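Local coordinates for AlyQ (Persicobacter sp. CCB-QB2, PDB 5XNR), which probably depolymerises alginate by beta-elimination, pairing a family 32 carbohydrate-binding module with an alginate lyase domain, at residues Q149-L154 and W183-D188; N159-T164 and S213-R218; A191-A196 and Y379-V384; Q240-L245 and T301-I306. All coordinates share one frame; numbering follows the deposited sequence.

Interaction 1: Q149-L154 and W183-D188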
loop_
_atom_site.group_PDB
_atom_site.type_symbol
_atom_site.label_atom_id
_atom_site.label_comp_id
_atom_site.label_asym_id
_atom_site.label_seq_id
_atom_site.Cartn_x
_atom_site.Cartn_y
_atom_site.Cartn_z
ATOM N N GLN A 149 10.688 -5.949 12.346
ATOM C CA GLN A 149 10.776 -7.416 12.343
ATOM C C GLN A 149 9.502 -7.997 12.959
ATOM O O GLN A 149 8.977 -8.978 12.457
ATOM C CB GLN A 149 12.019 -7.928 13.098
ATOM C CG GLN A 149 13.246 -8.170 12.212
ATOM C CD GLN A 149 12.994 -9.025 10.979
ATOM O OE1 GLN A 149 12.092 -9.873 10.930
ATOM N NE2 GLN A 149 13.805 -8.817 9.946
ATOM N N ILE A 150 9.049 -7.419 14.063
ATOM C CA ILE A 150 7.834 -7.898 14.745
ATOM C C ILE A 150 6.819 -6.750 14.878
ATOM O O ILE A 150 7.173 -5.569 14.872
ATOM C CB ILE A 150 8.159 -8.550 16.108
ATOM C CG1 ILE A 150 8.796 -7.581 17.110
ATOM C CG2 ILE A 150 9.007 -9.807 15.933
ATOM C CD1 ILE A 150 9.050 -8.199 18.496
ATOM N N PRO A 151 5.532 -7.082 15.006
ATOM C CA PRO A 151 4.544 -5.999 14.999
ATOM C C PRO A 151 4.779 -4.932 16.085
ATOM O O PRO A 151 4.557 -3.736 15.811
ATOM C CB PRO A 151 3.211 -6.708 15.234
ATOM C CG PRO A 151 3.485 -8.132 14.814
ATOM C CD PRO A 151 4.902 -8.375 15.277
ATOM N N SER A 152 5.239 -5.326 17.281
ATOM C CA SER A 152 5.492 -4.338 18.356
ATOM C C SER A 152 6.513 -3.278 17.915
ATOM O O SER A 152 6.595 -2.231 18.517
ATOM C CB SER A 152 5.910 -5.003 19.658
ATOM O OG SER A 152 7.276 -5.383 19.659
ATOM N N ASP A 153 7.295 -3.526 16.876
ATOM C CA ASP A 153 8.327 -2.569 16.458
ATOM C C ASP A 153 7.695 -1.309 15.865
ATOM O O ASP A 153 8.271 -0.241 15.973
ATOM C CB ASP A 153 9.277 -3.167 15.422
ATOM C CG ASP A 153 10.224 -4.206 15.991
ATOM O OD1 ASP A 153 10.443 -4.212 17.217
ATOM O OD2 ASP A 153 10.742 -4.987 15.193
ATOM N N LEU A 154 6.513 -1.469 15.279
ATOM C CA LEU A 154 5.745 -0.401 14.613
ATOM C C LEU A 154 4.896 0.405 15.600
ATOM O O LEU A 154 4.176 1.332 15.179
ATOM C CB LEU A 154 4.842 -1.067 13.570
ATOM C CG LEU A 154 5.624 -1.689 12.413
ATOM C CD1 LEU A 154 4.973 -2.959 11.925
ATOM C CD2 LEU A 154 5.820 -0.676 11.284
ATOM N N TRP A 183 -1.744 -11.215 12.980
ATOM C CA TRP A 183 -1.039 -9.949 13.244
ATOM C C TRP A 183 0.440 -10.127 12.902
ATOM O O TRP A 183 1.156 -10.781 13.677
ATOM C CB TRP A 183 -1.194 -9.584 14.724
ATOM C CG TRP A 183 -0.723 -8.221 15.130
ATOM C CD1 TRP A 183 -0.957 -7.032 14.496
ATOM C CD2 TRP A 183 -0.030 -7.891 16.341
ATOM N NE1 TRP A 183 -0.434 -5.992 15.217
ATOM C CE2 TRP A 183 0.137 -6.490 16.357
ATOM C CE3 TRP A 183 0.474 -8.642 17.408
ATOM C CZ2 TRP A 183 0.804 -5.832 17.390
ATOM C CZ3 TRP A 183 1.140 -7.992 18.429
ATOM C CH2 TRP A 183 1.285 -6.603 18.424
ATOM N N PHE A 184 0.888 -9.553 11.788
ATOM C CA PHE A 184 2.261 -9.721 11.348
ATOM C C PHE A 184 2.740 -8.508 10.562
ATOM O O PHE A 184 1.958 -7.748 10.063
ATOM C CB PHE A 184 2.389 -10.951 10.445
ATOM C CG PHE A 184 1.395 -10.999 9.316
ATOM C CD1 PHE A 184 0.104 -11.447 9.533
ATOM C CD2 PHE A 184 1.744 -10.569 8.046
ATOM C CE1 PHE A 184 -0.818 -11.501 8.499
ATOM C CE2 PHE A 184 0.825 -10.620 7.004
ATOM C CZ PHE A 184 -0.456 -11.092 7.232
ATOM N N VAL A 185 4.052 -8.411 10.419
ATOM C CA VAL A 185 4.695 -7.340 9.659
ATOM C C VAL A 185 4.629 -7.665 8.162
ATOM O O VAL A 185 4.896 -8.783 7.746
ATOM C CB VAL A 185 6.147 -7.120 10.133
ATOM C CG1 VAL A 185 6.871 -6.093 9.271
ATOM C CG2 VAL A 185 6.209 -6.723 11.606
ATOM N N ASN A 186 4.316 -6.675 7.347
ATOM C CA ASN A 186 4.216 -6.903 5.890
ATOM C C ASN A 186 5.624 -7.148 5.318
ATOM O O ASN A 186 6.623 -7.150 6.046
ATOM C CB ASN A 186 3.525 -5.733 5.175
ATOM C CG ASN A 186 4.266 -4.424 5.338
ATOM O OD1 ASN A 186 5.118 -4.303 6.224
ATOM N ND2 ASN A 186 3.941 -3.439 4.516
ATOM N N GLU A 187 5.688 -7.337 4.006
ATOM C CA GLU A 187 6.946 -7.605 3.290
ATOM C C GLU A 187 7.939 -6.449 3.470
ATOM O O GLU A 187 9.115 -6.676 3.767
ATOM C CB GLU A 187 6.686 -7.754 1.790
ATOM C CG GLU A 187 5.979 -9.039 1.410
ATOM C CD GLU A 187 6.329 -9.522 0.012
ATOM O OE1 GLU A 187 7.520 -9.827 -0.227
ATOM O OE2 GLU A 187 5.410 -9.577 -0.838
ATOM N N ASP A 188 7.454 -5.224 3.276
ATOM C CA ASP A 188 8.314 -4.056 3.181
ATOM C C ASP A 188 8.699 -3.592 4.590
ATOM O O ASP A 188 9.394 -2.591 4.747
ATOM C CB ASP A 188 7.640 -2.923 2.398
ATOM C CG ASP A 188 7.362 -3.200 0.930
ATOM O OD1 ASP A 188 7.765 -4.246 0.448
ATOM O OD2 ASP A 188 6.746 -2.349 0.278
#
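Pro-151 sits as a bump on the flat face of Trp-183, and Val-185 fills the hollow behind it. The setting is the rim of a beta-sandwich: 183-185 is an outermost strand of the seven-stranded antiparallel sheet, and the short 3-10 turn 151-154 is laid against it chiefly by shape, with no direct hydrogen bond between the segments; Asn-179 bridges them, bonding to Gln-149 O and Val-185 N. The proline's CB stands 3.4 Å from the centroid of the six-membered ring of Trp-183 and 18° off the ring normal, a CH-pi contact well inside the rim of the indole. The proline's CG reaches on along the strand, to within 4.0 Å of the CA of Phe-184. With CG anti to the backbone N (chi1 -171°), Trp-183 turns a face of its indole to the proline, and its other neighbours include Met-192 and the ring of Phe-194.

The second fit runs in reverse, from strand into turn. CG2 of Val-185 plugs the dent at the start of the 3-10 turn, 3.3 Å from the C of Ile-150 and 3.5 Å from the N of Pro-151. Gln-149 O forms one wall of this dent, and CD1 of Leu-154 closes another at 4.0 Å from the same methyl. The hollow is probably kept in shape by the turn itself: Asp-153 folds its carboxylate back over the entry, where OD2 accepts two backbone amides, Gln-149 N at 3.0 Å through its anti lone pair and Ile-150 N at 3.2 Å from above the carboxylate plane.

Interaction 2: N159-T164 and S213-R218; sequences NQWKIT and SELRER
Trp-161 is clasped by Leu-215 and Glu-217 where strand 161-164 runs antiparallel to strand 211-217, whose Arg-Ser-Glu-Leu-Arg sequence matches a signature of family 7 alginate lyases. Its CG is anti to the carbonyl carbon (chi1 -54°), and the indole passes between the two: Leu-215 crosses it at about a right angle and sets CD1 over one face, while Glu-217 crosses obliquely with CG over the opposite face, its carboxylate plane turned 26° from the ring. CE3 of Trp-161 comes to 3.2 Å from Glu-217 N, and Tyr-387 meets the same ring almost perpendicularly. With Trp-161 cut back to an alanine, a gap would probably open between Leu-215 and Glu-217, and Tyr-387 would be left without its aromatic partner.

On the other face of the sheet Lys-162 and Arg-216 pass obliquely, CG to CB 4.0 Å, and Arg-216 turns its NH1 to the carbonyls of Glu-217 and Ile-226. Backbone bonds join Lys-162 to Arg-216 and Thr-164 to Glu-214 in both directions. Glu-217 OE2 is bound by His-391, and where the strands end a water also donates to it and to Arg-218 O while accepting from Gln-160 NE2, each at 2.7 Å.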
loop_
_atom_site.group_PDB
_atom_site.type_symbol
_atom_site.label_atom_id
_atom_site.label_comp_id
_atom_site.label_asym_id
_atom_site.label_seq_id
_atom_site.Cartn_x
_atom_site.Cartn_y
_atom_site.Cartn_z
ATOM N N ASN A 159 2.854 -1.118 25.242
ATOM C CA ASN A 159 2.067 -1.327 26.450
ATOM C C ASN A 159 0.618 -0.822 26.286
ATOM O O ASN A 159 -0.299 -1.359 26.943
ATOM C CB ASN A 159 2.685 -0.584 27.639
ATOM C CG ASN A 159 4.053 -1.102 28.037
ATOM O OD1 ASN A 159 4.276 -2.309 28.066
ATOM N ND2 ASN A 159 4.962 -0.203 28.376
ATOM N N GLN A 160 0.412 0.179 25.405
ATOM C CA GLN A 160 -0.797 1.048 25.377
ATOM C C GLN A 160 -1.953 0.358 24.634
ATOM O O GLN A 160 -3.013 0.925 24.507
ATOM C CB GLN A 160 -0.439 2.406 24.753
ATOM C CG GLN A 160 -1.559 3.431 24.722
ATOM C CD GLN A 160 -1.131 4.863 24.489
ATOM O OE1 GLN A 160 -0.051 5.159 23.992
ATOM N NE2 GLN A 160 -2.016 5.786 24.811
ATOM N N TRP A 161 -1.770 -0.871 24.173
ATOM C CA TRP A 161 -2.831 -1.610 23.503
ATOM C C TRP A 161 -2.813 -3.078 23.953
ATOM O O TRP A 161 -1.806 -3.600 24.468
ATOM C CB TRP A 161 -2.668 -1.484 21.983
ATOM C CG TRP A 161 -2.588 -0.065 21.521
ATOM C CD1 TRP A 161 -1.470 0.717 21.418
ATOM C CD2 TRP A 161 -3.692 0.778 21.166
ATOM N NE1 TRP A 161 -1.799 1.976 20.995
ATOM C CE2 TRP A 161 -3.156 2.040 20.828
ATOM C CE3 TRP A 161 -5.068 0.583 21.090
ATOM C CZ2 TRP A 161 -3.958 3.095 20.419
ATOM C CZ3 TRP A 161 -5.858 1.626 20.678
ATOM C CH2 TRP A 161 -5.310 2.865 20.359
ATOM N N LYS A 162 -3.963 -3.703 23.773
ATOM C CA LYS A 162 -4.120 -5.149 23.768
ATOM C C LYS A 162 -4.777 -5.532 22.447
ATOM O O LYS A 162 -5.481 -4.725 21.862
ATOM C CB LYS A 162 -5.010 -5.631 24.915
ATOM C CG LYS A 162 -6.479 -5.247 24.780
ATOM C CD LYS A 162 -7.332 -5.625 25.966
ATOM C CE LYS A 162 -8.354 -6.694 25.664
ATOM N NZ LYS A 162 -9.411 -6.684 26.701
ATOM N N ILE A 163 -4.568 -6.768 22.019
ATOM C CA ILE A 163 -5.170 -7.271 20.797
ATOM C C ILE A 163 -6.204 -8.360 21.123
ATOM O O ILE A 163 -6.086 -9.109 22.117
ATOM C CB ILE A 163 -4.089 -7.794 19.841
ATOM C CG1 ILE A 163 -4.600 -7.836 18.405
ATOM C CG2 ILE A 163 -3.549 -9.154 20.279
ATOM C CD1 ILE A 163 -3.487 -7.859 17.374
ATOM N N THR A 164 -7.236 -8.401 20.272
ATOM C CA THR A 164 -8.211 -9.459 20.254
ATOM C C THR A 164 -8.137 -10.143 18.888
ATOM O O THR A 164 -8.190 -9.499 17.861
ATOM C CB THR A 164 -9.620 -8.942 20.569
ATOM O OG1 THR A 164 -9.633 -8.387 21.886
ATOM C CG2 THR A 164 -10.669 -10.031 20.510
ATOM N N SER A 213 -9.402 -8.901 14.176
ATOM C CA SER A 213 -8.048 -8.793 14.659
ATOM C C SER A 213 -7.739 -7.312 14.905
ATOM O O SER A 213 -7.451 -6.599 13.965
ATOM C CB SER A 213 -7.075 -9.414 13.702
ATOM O OG SER A 213 -5.753 -9.318 14.213
ATOM N N GLU A 214 -7.819 -6.838 16.148
ATOM C CA GLU A 214 -7.803 -5.371 16.374
ATOM C C GLU A 214 -7.343 -4.996 17.792
ATOM O O GLU A 214 -7.522 -5.761 18.742
ATOM C CB GLU A 214 -9.198 -4.816 16.047
ATOM C CG GLU A 214 -10.218 -4.906 17.161
ATOM C CD GLU A 214 -11.552 -4.218 16.873
ATOM O OE1 GLU A 214 -11.584 -3.183 16.135
ATOM O OE2 GLU A 214 -12.558 -4.712 17.400
ATOM N N LEU A 215 -6.801 -3.788 17.915
ATOM C CA LEU A 215 -6.246 -3.250 19.190
ATOM C C LEU A 215 -7.323 -2.517 19.996
ATOM O O LEU A 215 -8.104 -1.800 19.429
ATOM C CB LEU A 215 -5.111 -2.274 18.884
ATOM C CG LEU A 215 -3.930 -2.854 18.108
ATOM C CD1 LEU A 215 -2.934 -1.757 17.725
ATOM C CD2 LEU A 215 -3.243 -3.954 18.913
ATOM N N ARG A 216 -7.350 -2.707 21.316
ATOM C CA ARG A 216 -8.188 -1.904 22.188
ATOM C C ARG A 216 -7.272 -1.021 23.062
ATOM O O ARG A 216 -6.297 -1.475 23.672
ATOM C CB ARG A 216 -9.108 -2.824 22.998
ATOM C CG ARG A 216 -10.172 -2.110 23.827
ATOM C CD ARG A 216 -9.979 -2.208 25.336
ATOM N NE ARG A 216 -11.150 -1.863 26.154
ATOM C CZ ARG A 216 -11.301 -0.730 26.844
ATOM N NH1 ARG A 216 -10.428 0.271 26.768
ATOM N NH2 ARG A 216 -12.346 -0.611 27.629
ATOM N N GLU A 217 -7.577 0.256 23.114
ATOM C CA GLU A 217 -6.777 1.209 23.897
ATOM C C GLU A 217 -6.642 0.744 25.356
ATOM O O GLU A 217 -7.570 0.185 25.925
ATOM C CB GLU A 217 -7.434 2.581 23.837
ATOM C CG GLU A 217 -6.511 3.688 24.263
ATOM C CD GLU A 217 -7.090 5.083 24.107
ATOM O OE1 GLU A 217 -8.251 5.231 23.619
ATOM O OE2 GLU A 217 -6.360 6.019 24.473
ATOM N N ARG A 218 -5.465 0.984 25.918
ATOM C CA ARG A 218 -5.150 0.701 27.307
ATOM C C ARG A 218 -4.485 1.922 27.949
ATOM O O ARG A 218 -4.080 2.849 27.234
ATOM C CB ARG A 218 -4.146 -0.447 27.414
ATOM C CG ARG A 218 -4.663 -1.776 26.898
ATOM C CD ARG A 218 -4.241 -2.884 27.836
ATOM N NE ARG A 218 -5.213 -3.183 28.868
ATOM C CZ ARG A 218 -5.064 -4.127 29.779
ATOM N NH1 ARG A 218 -6.132 -4.610 30.386
ATOM N NH2 ARG A 218 -3.865 -4.598 30.057
HETATM O O HOH W 1 -4.361 5.353 26.153
#

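Interaction 3: A191-A196 and Y379-V384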
loop_
_atom_site.group_PDB
_atom_site.type_symbol
_atom_site.label_atom_id
_atom_site.label_comp_id
_atom_site.label_asym_id
_atom_site.label_seq_id
_atom_site.Cartn_x
_atom_site.Cartn_y
_atom_site.Cartn_z
ATOM N N ALA A 191 4.787 -1.887 8.042
ATOM C CA ALA A 191 3.394 -1.833 8.507
ATOM C C ALA A 191 3.026 -3.126 9.238
ATOM O O ALA A 191 3.715 -4.109 9.104
ATOM C CB ALA A 191 2.469 -1.598 7.349
ATOM N N MET A 192 1.964 -3.085 10.035
ATOM C CA MET A 192 1.426 -4.287 10.690
ATOM C C MET A 192 0.107 -4.640 10.011
ATOM O O MET A 192 -0.629 -3.750 9.565
ATOM C CB MET A 192 1.182 -4.126 12.192
ATOM C CG MET A 192 1.031 -2.696 12.663
ATOM S SD MET A 192 0.630 -2.577 14.431
ATOM C CE MET A 192 -0.009 -0.904 14.414
ATOM N N VAL A 193 -0.145 -5.945 9.929
ATOM C CA VAL A 193 -1.252 -6.452 9.166
ATOM C C VAL A 193 -2.187 -7.175 10.131
ATOM O O VAL A 193 -1.778 -8.069 10.841
ATOM C CB VAL A 193 -0.780 -7.404 8.058
ATOM C CG1 VAL A 193 -1.921 -7.778 7.148
ATOM C CG2 VAL A 193 0.369 -6.821 7.264
ATOM N N PHE A 194 -3.435 -6.748 10.117
ATOM C CA PHE A 194 -4.471 -7.357 10.859
ATOM C C PHE A 194 -5.358 -8.165 9.900
ATOM O O PHE A 194 -6.172 -7.589 9.176
ATOM C CB PHE A 194 -5.279 -6.261 11.553
ATOM C CG PHE A 194 -4.524 -5.403 12.533
ATOM C CD1 PHE A 194 -3.845 -4.276 12.112
ATOM C CD2 PHE A 194 -4.529 -5.700 13.885
ATOM C CE1 PHE A 194 -3.186 -3.461 13.024
ATOM C CE2 PHE A 194 -3.865 -4.891 14.796
ATOM C CZ PHE A 194 -3.196 -3.768 14.364
ATOM N N ARG A 195 -5.215 -9.495 9.932
ATOM C CA ARG A 195 -5.923 -10.411 9.048
ATOM C C ARG A 195 -6.989 -11.196 9.828
ATOM O O ARG A 195 -6.687 -11.869 10.804
ATOM C CB ARG A 195 -4.962 -11.425 8.416
ATOM C CG ARG A 195 -5.690 -12.430 7.531
ATOM C CD ARG A 195 -4.893 -13.182 6.482
ATOM N NE ARG A 195 -4.173 -12.347 5.536
ATOM C CZ ARG A 195 -3.433 -12.839 4.552
ATOM N NH1 ARG A 195 -3.603 -14.090 4.159
ATOM N NH2 ARG A 195 -2.515 -12.089 3.981
ATOM N N ALA A 196 -8.213 -11.160 9.325
ATOM C CA ALA A 196 -9.374 -11.773 9.966
ATOM C C ALA A 196 -10.042 -12.730 8.970
ATOM O O ALA A 196 -10.947 -12.325 8.250
ATOM C CB ALA A 196 -10.342 -10.699 10.430
ATOM N N TYR A 379 -11.223 -13.430 3.760
ATOM C CA TYR A 379 -10.764 -12.750 4.967
ATOM C C TYR A 379 -10.876 -11.239 4.779
ATOM O O TYR A 379 -10.835 -10.750 3.639
ATOM C CB TYR A 379 -9.315 -13.138 5.297
ATOM C CG TYR A 379 -8.268 -12.788 4.263
ATOM C CD1 TYR A 379 -7.703 -11.530 4.193
ATOM C CD2 TYR A 379 -7.813 -13.734 3.367
ATOM C CE1 TYR A 379 -6.720 -11.217 3.268
ATOM C CE2 TYR A 379 -6.840 -13.442 2.427
ATOM C CZ TYR A 379 -6.285 -12.181 2.380
ATOM O OH TYR A 379 -5.334 -11.898 1.448
ATOM N N GLY A 380 -11.002 -10.516 5.893
ATOM C CA GLY A 380 -10.823 -9.067 5.876
ATOM C C GLY A 380 -9.402 -8.718 6.261
ATOM O O GLY A 380 -8.787 -9.437 7.030
ATOM N N GLU A 381 -8.866 -7.633 5.729
ATOM C CA GLU A 381 -7.500 -7.277 6.062
ATOM C C GLU A 381 -7.284 -5.755 6.008
ATOM O O GLU A 381 -7.783 -5.058 5.137
ATOM C CB GLU A 381 -6.544 -7.969 5.094
ATOM C CG GLU A 381 -5.077 -7.711 5.400
ATOM C CD GLU A 381 -4.133 -8.354 4.407
ATOM O OE1 GLU A 381 -3.747 -9.527 4.628
ATOM O OE2 GLU A 381 -3.823 -7.699 3.404
ATOM N N VAL A 382 -6.456 -5.293 6.939
ATOM C CA VAL A 382 -6.127 -3.881 7.164
ATOM C C VAL A 382 -4.631 -3.804 7.464
ATOM O O VAL A 382 -4.126 -4.524 8.323
ATOM C CB VAL A 382 -6.970 -3.258 8.302
ATOM C CG1 VAL A 382 -6.535 -1.848 8.670
ATOM C CG2 VAL A 382 -8.442 -3.238 7.948
ATOM N N VAL A 383 -3.961 -2.933 6.731
ATOM C CA VAL A 383 -2.532 -2.722 6.832
ATOM C C VAL A 383 -2.325 -1.324 7.418
ATOM O O VAL A 383 -2.747 -0.344 6.795
ATOM C CB VAL A 383 -1.827 -2.838 5.459
ATOM C CG1 VAL A 383 -0.321 -2.826 5.623
ATOM C CG2 VAL A 383 -2.237 -4.074 4.665
ATOM N N VAL A 384 -1.646 -1.254 8.565
ATOM C CA VAL A 384 -1.452 0.002 9.301
ATOM C C VAL A 384 0.026 0.406 9.260
ATOM O O VAL A 384 0.872 -0.274 9.820
ATOM C CB VAL A 384 -1.932 -0.111 10.759
ATOM C CG1 VAL A 384 -1.619 1.154 11.518
ATOM C CG2 VAL A 384 -3.409 -0.421 10.841
#
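Arg-195 and Tyr-379 form the aromatic part of this contact: the guanidinium lies flat on the phenol ring, planes 3° apart and centres 4.0 Å apart, a cation-pi stack to which the arginine's CD adds a CH-pi contact. The salt bridge uses the same group. Arg-195 bends at chi3 (-56°) so that NE and NH2 grip Glu-381 side-on, both meeting OE1, at 3.0 and 2.9 Å, while OE2 goes to Thr-243 on the next strand. A leucine instead of Arg-195 would probably strip Glu-381 OE1 of both donors and leave a buried charge without its mate, with the Tyr-379 face losing its stacked cation.

Of the apolar contacts, Val-193 and Val-383 pair on the face of the salt bridge, and at the strand's end CB of Ala-191 meets Val-383 CG1 at 3.5 Å; on the other face Val-384 places CG1 beside Met-192 CE and CG2 at 3.7 Å from Phe-194 CE1.

Backbone bonds hold the register, as Met-192 with Val-384, Phe-194 with Val-382 and Ala-196 with Gly-380 each exchange two. With Phe-194 packing on Leu-215 of the facing sheet, the contact joins neighbouring strands in the jelly-roll beta-sandwich of family 7 alginate lyases.

Interaction 4: Q240-L245 and T301-I306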
loop_
_atom_site.group_PDB
_atom_site.type_symbol
_atom_site.label_atom_id
_atom_site.label_comp_id
_atom_site.label_asym_id
_atom_site.label_seq_id
_atom_site.Cartn_x
_atom_site.Cartn_y
_atom_site.Cartn_z
ATOM N N GLN A 240 -3.263 3.837 7.004
ATOM C CA GLN A 240 -3.581 2.440 6.770
ATOM C C GLN A 240 -4.137 2.228 5.361
ATOM O O GLN A 240 -4.524 3.179 4.677
ATOM C CB GLN A 240 -4.661 2.000 7.750
ATOM C CG GLN A 240 -6.016 2.678 7.555
ATOM C CD GLN A 240 -6.970 2.355 8.685
ATOM O OE1 GLN A 240 -6.667 1.585 9.590
ATOM N NE2 GLN A 240 -8.131 2.973 8.658
ATOM N N ALA A 241 -4.198 0.968 4.955
ATOM C CA ALA A 241 -4.955 0.597 3.757
ATOM C C ALA A 241 -5.834 -0.601 4.096
ATOM O O ALA A 241 -5.434 -1.486 4.851
ATOM C CB ALA A 241 -4.028 0.286 2.613
ATOM N N ILE A 242 -7.055 -0.586 3.596
ATOM C CA ILE A 242 -7.865 -1.768 3.707
ATOM C C ILE A 242 -7.577 -2.567 2.450
ATOM O O ILE A 242 -7.801 -2.052 1.349
ATOM C CB ILE A 242 -9.361 -1.439 3.843
ATOM C CG1 ILE A 242 -9.660 -0.563 5.062
ATOM C CG2 ILE A 242 -10.159 -2.728 3.844
ATOM C CD1 ILE A 242 -11.005 0.148 4.992
ATOM N N THR A 243 -7.070 -3.779 2.631
ATOM C CA THR A 243 -6.512 -4.540 1.518
ATOM C C THR A 243 -7.397 -5.724 1.116
ATOM O O THR A 243 -7.224 -6.253 0.024
ATOM C CB THR A 243 -5.117 -5.059 1.877
ATOM O OG1 THR A 243 -5.186 -5.610 3.193
ATOM C CG2 THR A 243 -4.074 -3.970 1.813
ATOM N N GLN A 244 -8.307 -6.181 1.957
ATOM C CA GLN A 244 -9.142 -7.328 1.554
ATOM C C GLN A 244 -10.471 -7.290 2.302
ATOM O O GLN A 244 -10.503 -6.873 3.446
ATOM C CB GLN A 244 -8.425 -8.649 1.838
ATOM C CG GLN A 244 -9.088 -9.882 1.216
ATOM C CD GLN A 244 -8.682 -10.093 -0.223
ATOM O OE1 GLN A 244 -9.078 -9.348 -1.116
ATOM N NE2 GLN A 244 -7.876 -11.110 -0.459
ATOM N N LEU A 245 -11.529 -7.767 1.638
ATOM C CA LEU A 245 -12.857 -8.007 2.245
ATOM C C LEU A 245 -13.309 -9.449 1.974
ATOM O O LEU A 245 -12.921 -10.044 0.962
ATOM C CB LEU A 245 -13.863 -7.035 1.629
ATOM C CG LEU A 245 -13.438 -5.571 1.661
ATOM C CD1 LEU A 245 -14.090 -4.803 0.534
ATOM C CD2 LEU A 245 -13.746 -4.950 3.012
ATOM N N THR A 301 -5.577 1.113 -1.300
ATOM C CA THR A 301 -5.261 2.522 -1.350
ATOM C C THR A 301 -4.914 2.948 0.080
ATOM O O THR A 301 -5.714 2.786 0.989
ATOM C CB THR A 301 -6.394 3.344 -1.995
ATOM O OG1 THR A 301 -6.659 2.816 -3.298
ATOM C CG2 THR A 301 -6.063 4.818 -2.120
ATOM N N VAL A 302 -3.701 3.456 0.247
ATOM C CA VAL A 302 -3.221 3.891 1.543
ATOM C C VAL A 302 -3.886 5.223 1.853
ATOM O O VAL A 302 -3.818 6.130 1.014
ATOM C CB VAL A 302 -1.698 4.055 1.558
ATOM C CG1 VAL A 302 -1.191 4.575 2.885
ATOM C CG2 VAL A 302 -1.010 2.760 1.197
ATOM N N HIS A 303 -4.540 5.315 3.013
ATOM C CA HIS A 303 -5.149 6.584 3.402
ATOM C C HIS A 303 -4.679 6.988 4.795
ATOM O O HIS A 303 -3.974 6.227 5.446
ATOM C CB HIS A 303 -6.669 6.541 3.332
ATOM C CG HIS A 303 -7.315 5.574 4.264
ATOM N ND1 HIS A 303 -7.833 4.381 3.832
ATOM C CD2 HIS A 303 -7.588 5.641 5.584
ATOM C CE1 HIS A 303 -8.394 3.751 4.842
ATOM N NE2 HIS A 303 -8.258 4.500 5.927
ATOM N N GLU A 304 -5.064 8.204 5.185
ATOM C CA GLU A 304 -4.893 8.714 6.551
ATOM C C GLU A 304 -6.251 9.196 7.067
ATOM O O GLU A 304 -7.036 9.781 6.322
ATOM C CB GLU A 304 -3.902 9.880 6.604
ATOM C CG GLU A 304 -2.498 9.545 6.136
ATOM C CD GLU A 304 -1.637 10.779 5.992
ATOM O OE1 GLU A 304 -1.682 11.393 4.910
ATOM O OE2 GLU A 304 -0.958 11.146 6.991
ATOM N N VAL A 305 -6.510 8.951 8.341
ATOM C CA VAL A 305 -7.773 9.317 8.966
ATOM C C VAL A 305 -7.481 9.842 10.371
ATOM O O VAL A 305 -6.594 9.334 11.034
ATOM C CB VAL A 305 -8.733 8.121 9.025
ATOM C CG1 VAL A 305 -8.127 6.945 9.766
ATOM C CG2 VAL A 305 -10.067 8.509 9.635
ATOM N N ILE A 306 -8.225 10.864 10.780
ATOM C CA ILE A 306 -8.249 11.355 12.161
ATOM C C ILE A 306 -9.699 11.415 12.657
ATOM O O ILE A 306 -10.568 11.946 11.970
ATOM C CB ILE A 306 -7.574 12.729 12.244
ATOM C CG1 ILE A 306 -6.084 12.622 11.917
ATOM C CG2 ILE A 306 -7.831 13.374 13.592
ATOM C CD1 ILE A 306 -5.442 13.939 11.564
#
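The carbonyl O of Gln-240 takes the backbone N-H of His-303 in a short and nearly straight bond, 2.7 Å with an angle of 173° at the hydrogen. The same oxygen also lies over one face of the His-303 ring, 3.6 Å from ND1. Gln-240 N returns a bond to His-303 O at 2.9 Å, so these two residues form an antiparallel hydrogen-bonded pair.

Their side chains repeat the pairing. Both leave the backbone with CG between the N and the carbonyl carbon (both chi1 near +60°) and run side by side in the same direction. The amide of Gln-240 is nearly perpendicular to the imidazole, and its NE2 donates to His-303 NE2 at 3.1 Å. The acceptor lies in the amide plane, whereas the donor stands somewhat out of the ring plane. Since that bond requires a lone pair on His-303 NE2, it would tend to favour a neutral ring with its proton on ND1. Met-271 of the facing sheet packs against both side chains, and Tyr-318 meets the imidazole.

Beyond this pair the strands part. Ala-241 rests its CB 3.4 Å from Thr-301 O and 4.2 Å from Val-302 CG2, and the hydroxyl of Tyr-297 bridges the widening gap by bonding to Ile-242 N and Thr-301 O. On the other side of strand 233-244, Thr-243 and Gln-244 both face Glu-381. That classic beta bulge, next to strands whose N-to-C directions make 127°, far from a flat antiparallel pair, belongs to the twisted, curved antiparallel sheet of a jelly-roll beta-sandwich.

Interactions 1, 3 and 4 follow one seven-stranded sheet from its border inward, while interaction 2 belongs to the opposing sheet. Interaction 1, only partly buried, relies on shape and has no hydrogen bond between its segments; the other three are buried and rest on backbone pairing. Interactions 3 and 4 share a boundary: Glu-381 and Val-383 of the first bond to Thr-243 and Ala-241 of the second. Charge pairs with charge in interaction 3, whereas neutral amide meets imidazole in interaction 4. Interaction 2 gathers Lys-162 and Arg-216, with Glu-214, on one face and, on the other, sends Ile-163 and Leu-215 to Phe-194 and Ile-163 to Trp-183, joining the two sheets through the sandwich core.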